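Long-range contacts in NAD-dependent L-serine dehydrogenase (Pseudomonas aeruginosa, PDB 3OBB), which catalyses the NAD-dependent oxidation of L-serine and methyl-L-serine and works as a homotetramer built as a dimer of dimers: residues Val73-Leu78 and Ser103-Ile107; Val139-Ala143 and His162-Asp166; Met184-Glu189 and Val290-Phe294. All blocks are in the same frame, centred on the assembly; numbering follows the deposited sequence.

How the interactions relate
Interactions 1 and 2 both belong to the Rossmann-type NAD-binding domain, while interaction 3 sits in the all-helical C-terminal part of the chain. The centres of interactions 1 and 2 are about 17 Å apart, and they meet where Arg-105 CG packs 3.8 Å from Asp-166 O. Interaction 3 lies far off, its centre about 35 Å from that of interaction 1 and about 34 Å from that of interaction 2. What links the two regions is the chain itself: strand 159-164 of interaction 2 runs on into helix 168-196, which carries the catalytic Lys-173, its side chain about 8 Å from that of Ala-163, and later Met-184 to Glu-189 of interaction 3.

Interaction 1: residues Val73-Leu78 and Ser103-Ile107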
loop_
_atom_site.group_PDB
_atom_site.type_symbol
_atom_site.label_atom_id
_atom_site.label_comp_id
_atom_site.label_asym_id
_atom_site.label_seq_id
_atom_site.Cartn_x
_atom_site.Cartn_y
_atom_site.Cartn_z
ATOM N N VAL A 73 25.241 -7.627 -17.583
ATOM C CA VAL A 73 26.458 -6.896 -17.229
ATOM C C VAL A 73 27.474 -7.743 -16.429
ATOM O O VAL A 73 28.680 -7.726 -16.702
ATOM C CB VAL A 73 26.077 -5.605 -16.446
ATOM C CG1 VAL A 73 27.194 -5.124 -15.543
ATOM C CG2 VAL A 73 25.651 -4.488 -17.409
ATOM N N GLU A 74 26.958 -8.478 -15.447
ATOM C CA GLU A 74 27.771 -9.191 -14.489
ATOM C C GLU A 74 28.335 -10.422 -15.168
ATOM O O GLU A 74 29.530 -10.660 -15.115
ATOM C CB GLU A 74 26.909 -9.560 -13.292
ATOM C CG GLU A 74 27.661 -9.824 -12.029
ATOM C CD GLU A 74 26.781 -10.496 -11.031
ATOM O OE1 GLU A 74 26.045 -9.794 -10.316
ATOM O OE2 GLU A 74 26.801 -11.738 -10.985
ATOM N N GLY A 75 27.468 -11.163 -15.854
ATOM C CA GLY A 75 27.876 -12.275 -16.711
ATOM C C GLY A 75 28.898 -11.922 -17.784
ATOM O O GLY A 75 29.709 -12.763 -18.156
ATOM N N LEU A 76 28.865 -10.682 -18.277
ATOM C CA LEU A 76 29.843 -10.206 -19.255
ATOM C C LEU A 76 31.223 -10.027 -18.637
ATOM O O LEU A 76 32.209 -10.507 -19.187
ATOM C CB LEU A 76 29.403 -8.883 -19.874
ATOM C CG LEU A 76 30.341 -8.217 -20.883
ATOM C CD1 LEU A 76 30.215 -8.895 -22.224
ATOM C CD2 LEU A 76 30.029 -6.739 -21.012
ATOM N N TYR A 77 31.284 -9.336 -17.500
ATOM C CA TYR A 77 32.550 -8.981 -16.857
ATOM C C TYR A 77 33.203 -10.092 -16.040
ATOM O O TYR A 77 34.408 -10.071 -15.860
ATOM C CB TYR A 77 32.354 -7.795 -15.912
ATOM C CG TYR A 77 32.440 -6.438 -16.551
ATOM C CD1 TYR A 77 31.283 -5.725 -16.846
ATOM C CD2 TYR A 77 33.671 -5.847 -16.822
ATOM C CE1 TYR A 77 31.345 -4.466 -17.415
ATOM C CE2 TYR A 77 33.750 -4.590 -17.390
ATOM C CZ TYR A 77 32.569 -3.898 -17.683
ATOM O OH TYR A 77 32.608 -2.652 -18.260
ATOM N N LEU A 78 32.400 -11.029 -15.538
ATOM C CA LEU A 78 32.808 -11.928 -14.457
ATOM C C LEU A 78 33.027 -13.399 -14.829
ATOM O O LEU A 78 33.799 -14.104 -14.160
ATOM C CB LEU A 78 31.795 -11.854 -13.304
ATOM C CG LEU A 78 31.815 -10.636 -12.377
ATOM C CD1 LEU A 78 30.950 -10.871 -11.149
ATOM C CD2 LEU A 78 33.228 -10.340 -11.931
ATOM N N SER A 103 25.393 -6.662 -7.014
ATOM C CA SER A 103 26.061 -7.001 -8.265
ATOM C C SER A 103 27.231 -6.064 -8.630
ATOM O O SER A 103 28.272 -6.542 -9.080
ATOM C CB SER A 103 25.049 -7.109 -9.394
ATOM O OG SER A 103 25.692 -7.047 -10.642
ATOM N N ALA A 104 27.081 -4.758 -8.410
ATOM C CA ALA A 104 28.185 -3.802 -8.613
ATOM C C ALA A 104 29.381 -4.018 -7.683
ATOM O O ALA A 104 30.525 -3.799 -8.084
ATOM C CB ALA A 104 27.695 -2.386 -8.464
ATOM N N ARG A 105 29.122 -4.382 -6.432
ATOM C CA ARG A 105 30.207 -4.670 -5.485
ATOM C C ARG A 105 30.975 -5.918 -5.902
ATOM O O ARG A 105 32.208 -5.968 -5.819
ATOM C CB ARG A 105 29.672 -4.870 -4.062
ATOM C CG ARG A 105 29.230 -3.589 -3.414
ATOM C CD ARG A 105 28.707 -3.790 -2.011
ATOM N NE ARG A 105 27.672 -2.783 -1.823
ATOM C CZ ARG A 105 26.385 -3.032 -1.615
ATOM N NH1 ARG A 105 25.936 -4.274 -1.485
ATOM N NH2 ARG A 105 25.560 -2.013 -1.477
ATOM N N LYS A 106 30.221 -6.931 -6.315
ATOM C CA LYS A 106 30.761 -8.183 -6.822
ATOM C C LYS A 106 31.716 -7.928 -7.995
ATOM O O LYS A 106 32.859 -8.412 -7.988
ATOM C CB LYS A 106 29.602 -9.103 -7.216
ATOM C CG LYS A 106 29.992 -10.498 -7.545
ATOM C CD LYS A 106 29.187 -11.514 -6.719
ATOM C CE LYS A 106 29.161 -12.871 -7.428
ATOM N NZ LYS A 106 28.607 -12.708 -8.826
ATOM N N ILE A 107 31.264 -7.161 -8.990
ATOM C CA ILE A 107 32.144 -6.751 -10.083
ATOM C C ILE A 107 33.309 -5.911 -9.550
ATOM O O ILE A 107 34.441 -6.137 -9.955
ATOM C CB ILE A 107 31.399 -6.006 -11.244
ATOM C CG1 ILE A 107 30.326 -6.911 -11.860
ATOM C CG2 ILE A 107 32.361 -5.642 -12.356
ATOM C CD1 ILE A 107 29.130 -6.161 -12.471
#
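Segments 73-78 and 103-107 are pieces of two helices that run almost exactly parallel, their axes 7° apart and 10.3 Å from each other at closest approach. The tightest backbone approach pairs Glu-74 with Ile-107, CA to CA 6.7 Å. Ile-107 is the knob of the interface. Its side chain enters a hole lined by Val-73, Glu-74, Tyr-77 and Leu-78: Ile-107 CD1 reaches Val-73 CG1 at 3.8 Å, Ile-107 CG1 lies 4.0 Å from Leu-78 CG, and Ile-107 CG2 is 4.2 Å from Tyr-77 CB. Leu-78 CD1 also lies against the aliphatic part of Lys-106, 3.7 Å from its CG. On one flank of this apolar patch the extended Glu-74 side chain spans the gap and splits its carboxylate between two partners. Ser-103 OG donates a hydrogen bond to Glu-74 OE1 (2.8 Å), and Lys-106 NZ forms a salt bridge with Glu-74 OE2 (3.0 Å). The Tyr-77 hydroxyl is directed elsewhere, to a hydrogen bond with Ser-65, and Val-73 and Tyr-77 also pack on strand 92-95 of the Rossmann-type sheet. These are neighbouring crossover helices of the NAD-binding domain, and Val-73 touches Leu-67, which by similarity contacts NAD. The contact thus sets a polar group beside the apolar packing of Ile-107, with one glutamate serving both a hydroxyl and an ammonium group of the facing helix.

Interaction 2: residues Val139-Ala143 and His162-Asp166; sequences VGGDA and HAGPD
This is the edge of the Rossmann-type sheet: a beta-alpha-beta unit in which strand 135-140 leads through helix 143-156 to strand 159-164, laid parallel beside it. Val-139 pairs with His-162 (CA to CA 4.8 Å) and Gly-140 with Gly-164 (5.1 Å), so the register slips by one residue at a beta bulge, where Ala-163 turns to phi/psi -75/-27. Val-139 O accepts from Ala-163 N (2.8 Å), and beyond the bulge Gly-141 N donates to Gly-164 O (3.1 Å), with Gly-140 CA 3.3 Å from that same oxygen in a CA-H...O contact. Glycine is needed at Gly-141 (134/-175) and Gly-164 (155/-156) by their backbone angles; at Gly-140 a CB would strike Pro-165 O. Val-139 (chi1 t) and His-162 (chi1 t, chi2 12°) share one face of the sheet, both touching Leu-146 of the crossover helix. The imidazole reaches forward over Val-139 to Gly-141, toward the start of helix 143-156, with Val-139 O near the ring plane and the ring's far side close to Ala-143, Ala-143 CB to His-162 NE2 4.4 Å. Asp-142, at the N-cap position before helix 143-156, and Asp-166 both have chi1 m, and each carboxylate makes a salt bridge with Arg-112. Asp-166 OD1 comes 3.4 Å from Gly-141 CA. Ala-163 packs on Ile-207 of the second subunit. Finally, the His-162 ring is tied down by ND1, which donates to Val-139 O at 3.3 Å with an N-H...O angle of 166°.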
loop_
_atom_site.group_PDB
_atom_site.type_symbol
_atom_site.label_atom_id
_atom_site.label_comp_id
_atom_site.label_asym_id
_atom_site.label_seq_id
_atom_site.Cartn_x
_atom_site.Cartn_y
_atom_site.Cartn_z
ATOM N N VAL A 139 28.468 8.223 -8.572
ATOM C CA VAL A 139 29.711 7.474 -8.706
ATOM C C VAL A 139 30.113 6.818 -7.395
ATOM O O VAL A 139 30.250 7.504 -6.383
ATOM C CB VAL A 139 30.822 8.424 -9.182
ATOM C CG1 VAL A 139 32.166 7.731 -9.251
ATOM C CG2 VAL A 139 30.444 9.009 -10.535
ATOM N N GLY A 140 30.296 5.502 -7.415
ATOM C CA GLY A 140 30.927 4.792 -6.315
ATOM C C GLY A 140 32.328 4.327 -6.683
ATOM O O GLY A 140 32.575 3.979 -7.835
ATOM N N GLY A 141 33.234 4.320 -5.700
ATOM C CA GLY A 141 34.631 3.924 -5.914
ATOM C C GLY A 141 35.656 4.854 -5.292
ATOM O O GLY A 141 35.304 5.793 -4.587
ATOM N N ASP A 142 36.934 4.581 -5.568
ATOM C CA ASP A 142 38.057 5.346 -5.010
ATOM C C ASP A 142 38.116 6.741 -5.616
ATOM O O ASP A 142 37.932 6.908 -6.823
ATOM C CB ASP A 142 39.393 4.625 -5.256
ATOM C CG ASP A 142 39.460 3.261 -4.588
ATOM O OD1 ASP A 142 40.389 2.477 -4.896
ATOM O OD2 ASP A 142 38.587 2.960 -3.746
ATOM N N ALA A 143 38.382 7.725 -4.759
ATOM C CA ALA A 143 38.569 9.117 -5.152
ATOM C C ALA A 143 39.609 9.228 -6.269
ATOM O O ALA A 143 39.426 10.000 -7.235
ATOM C CB ALA A 143 38.997 9.930 -3.931
ATOM N N HIS A 162 30.144 12.123 -6.228
ATOM C CA HIS A 162 30.812 10.986 -5.610
ATOM C C HIS A 162 29.904 10.534 -4.486
ATOM O O HIS A 162 29.867 11.161 -3.430
ATOM C CB HIS A 162 32.174 11.418 -5.054
ATOM C CG HIS A 162 33.074 10.283 -4.671
ATOM N ND1 HIS A 162 32.828 8.973 -5.030
ATOM C CD2 HIS A 162 34.255 10.274 -4.009
ATOM C CE1 HIS A 162 33.798 8.204 -4.572
ATOM N NE2 HIS A 162 34.681 8.970 -3.958
ATOM N N ALA A 163 29.129 9.483 -4.752
ATOM C CA ALA A 163 28.115 9.015 -3.840
ATOM C C ALA A 163 28.714 8.267 -2.639
ATOM O O ALA A 163 28.121 8.248 -1.559
ATOM C CB ALA A 163 27.124 8.148 -4.574
ATOM N N GLY A 164 29.887 7.662 -2.824
ATOM C CA GLY A 164 30.543 6.923 -1.739
ATOM C C GLY A 164 31.491 5.856 -2.278
ATOM O O GLY A 164 31.941 5.963 -3.454
ATOM N N PRO A 165 31.765 4.799 -1.470
ATOM C CA PRO A 165 32.687 3.756 -1.954
ATOM C C PRO A 165 32.068 2.827 -3.029
ATOM O O PRO A 165 31.069 3.189 -3.675
ATOM C CB PRO A 165 33.076 2.992 -0.672
ATOM C CG PRO A 165 31.871 3.168 0.242
ATOM C CD PRO A 165 31.233 4.500 -0.125
ATOM N N ASP A 166 32.668 1.659 -3.230
ATOM C CA ASP A 166 32.223 0.729 -4.258
ATOM C C ASP A 166 30.756 0.398 -4.134
ATOM O O ASP A 166 30.321 0.028 -3.065
ATOM C CB ASP A 166 33.019 -0.564 -4.166
ATOM C CG ASP A 166 34.446 -0.403 -4.621
ATOM O OD1 ASP A 166 34.795 0.657 -5.187
ATOM O OD2 ASP A 166 35.204 -1.360 -4.446
#

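Interaction 3: residues Met184-Glu189 and Val290-Phe294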
loop_
_atom_site.group_PDB
_atom_site.type_symbol
_atom_site.label_atom_id
_atom_site.label_comp_id
_atom_site.label_asym_id
_atom_site.label_seq_id
_atom_site.Cartn_x
_atom_site.Cartn_y
_atom_site.Cartn_z
HETATM N N MSE A 184 6.060 10.685 -8.675
HETATM C CA MSE A 184 5.293 10.666 -9.920
HETATM C C MSE A 184 3.872 10.090 -9.725
HETATM O O MSE A 184 2.863 10.636 -10.215
HETATM C CB MSE A 184 6.045 9.938 -11.052
HETATM C CG MSE A 184 5.238 9.855 -12.352
HETATM SE SE MSE A 184 4.927 11.627 -13.169
HETATM C CE MSE A 184 6.658 12.005 -13.926
ATOM N N ILE A 185 3.763 9.008 -8.979
ATOM C CA ILE A 185 2.416 8.476 -8.726
ATOM C C ILE A 185 1.655 9.403 -7.795
ATOM O O ILE A 185 0.475 9.698 -8.024
ATOM C CB ILE A 185 2.469 7.037 -8.179
ATOM C CG1 ILE A 185 3.260 6.171 -9.165
ATOM C CG2 ILE A 185 1.039 6.475 -8.000
ATOM C CD1 ILE A 185 3.340 4.695 -8.761
ATOM N N GLY A 186 2.347 9.883 -6.753
ATOM C CA GLY A 186 1.793 10.886 -5.871
ATOM C C GLY A 186 1.223 12.038 -6.692
ATOM O O GLY A 186 0.082 12.438 -6.488
ATOM N N THR A 187 1.996 12.564 -7.633
ATOM C CA THR A 187 1.571 13.698 -8.439
ATOM C C THR A 187 0.347 13.385 -9.347
ATOM O O THR A 187 -0.642 14.134 -9.386
ATOM C CB THR A 187 2.775 14.320 -9.239
ATOM O OG1 THR A 187 3.841 14.693 -8.324
ATOM C CG2 THR A 187 2.308 15.577 -10.018
ATOM N N ALA A 188 0.387 12.243 -10.014
ATOM C CA ALA A 188 -0.690 11.817 -10.891
ATOM C C ALA A 188 -1.999 11.641 -10.115
ATOM O O ALA A 188 -3.086 11.982 -10.605
ATOM C CB ALA A 188 -0.300 10.514 -11.563
ATOM N N GLU A 189 -1.902 11.082 -8.911
ATOM C CA GLU A 189 -3.088 10.826 -8.115
ATOM C C GLU A 189 -3.653 12.137 -7.548
ATOM O O GLU A 189 -4.884 12.282 -7.408
ATOM C CB GLU A 189 -2.781 9.810 -6.997
ATOM C CG GLU A 189 -2.437 10.396 -5.663
ATOM C CD GLU A 189 -2.166 9.306 -4.577
ATOM O OE1 GLU A 189 -2.151 8.097 -4.912
ATOM O OE2 GLU A 189 -1.990 9.689 -3.394
ATOM N N VAL A 290 1.400 6.339 -15.830
ATOM C CA VAL A 290 0.756 5.964 -14.579
ATOM C C VAL A 290 -0.487 6.837 -14.350
ATOM O O VAL A 290 -1.416 6.395 -13.691
ATOM C CB VAL A 290 1.788 5.998 -13.397
ATOM C CG1 VAL A 290 2.106 7.430 -12.957
ATOM C CG2 VAL A 290 1.349 5.128 -12.218
ATOM N N GLN A 291 -0.497 8.057 -14.914
ATOM C CA GLN A 291 -1.677 8.949 -14.898
ATOM C C GLN A 291 -2.976 8.235 -15.284
ATOM O O GLN A 291 -4.022 8.521 -14.730
ATOM C CB GLN A 291 -1.468 10.194 -15.804
ATOM C CG GLN A 291 -2.531 11.327 -15.610
ATOM C CD GLN A 291 -2.501 11.926 -14.203
ATOM O OE1 GLN A 291 -1.758 12.860 -13.931
ATOM N NE2 GLN A 291 -3.316 11.387 -13.309
ATOM N N LYS A 292 -2.898 7.300 -16.231
ATOM C CA LYS A 292 -4.055 6.595 -16.766
ATOM C C LYS A 292 -4.778 5.718 -15.721
ATOM O O LYS A 292 -6.009 5.482 -15.811
ATOM C CB LYS A 292 -3.613 5.720 -17.936
ATOM C CG LYS A 292 -3.207 6.500 -19.192
ATOM C CD LYS A 292 -3.297 5.582 -20.419
ATOM C CE LYS A 292 -2.805 6.260 -21.694
ATOM N NZ LYS A 292 -3.941 7.111 -22.166
ATOM N N LEU A 293 -4.022 5.207 -14.758
ATOM C CA LEU A 293 -4.651 4.524 -13.614
ATOM C C LEU A 293 -5.730 5.390 -12.931
ATOM O O LEU A 293 -6.785 4.880 -12.523
ATOM C CB LEU A 293 -3.589 4.107 -12.589
ATOM C CG LEU A 293 -2.629 2.977 -13.003
ATOM C CD1 LEU A 293 -1.761 2.592 -11.809
ATOM C CD2 LEU A 293 -3.418 1.773 -13.512
ATOM N N PHE A 294 -5.494 6.703 -12.874
ATOM C CA PHE A 294 -6.356 7.624 -12.106
ATOM C C PHE A 294 -7.323 8.461 -12.918
ATOM O O PHE A 294 -8.307 8.961 -12.360
ATOM C CB PHE A 294 -5.490 8.553 -11.253
ATOM C CG PHE A 294 -4.425 7.832 -10.499
ATOM C CD1 PHE A 294 -3.100 7.911 -10.906
ATOM C CD2 PHE A 294 -4.757 7.048 -9.404
ATOM C CE1 PHE A 294 -2.107 7.247 -10.219
ATOM C CE2 PHE A 294 -3.769 6.357 -8.709
ATOM C CZ PHE A 294 -2.442 6.455 -9.127
#
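The weakly bonded helical turn in 290-294 settles against 184-189 of the long helix 168-196. Val-290 fits over Met-184 (modelled as selenomethionine), Ile-185 and Ala-188: its CG2 is 3.7 Å from Ile-185 CG1, and its CG1 is 4.0 Å from Met-184 CG and 4.2 Å from Ala-188 CB. The Ala-188 methyl slots into the hollow between Val-290 and Phe-294; with so small a side chain here, its CA comes within 5.0 Å of Gln-291 CA. Phe-294 CD1 lies 3.9 Å from Ala-188 CB, Ile-185 CG2 meets the ring edge at Phe-294 CZ (3.7 Å), and Glu-189 CB sits over the face in a CH-pi contact, 3.9 Å from the Phe-294 ring centroid. The Glu-189 carboxylate accepts hydrogen bonds from Met-266 N and Gly-267 N of the second subunit. Within this buried, largely apolar fit, Gln-291 NE2 donates to Ala-188 O (2.8 Å), a directed polar bond that probably helps set how the turn sits on the helix.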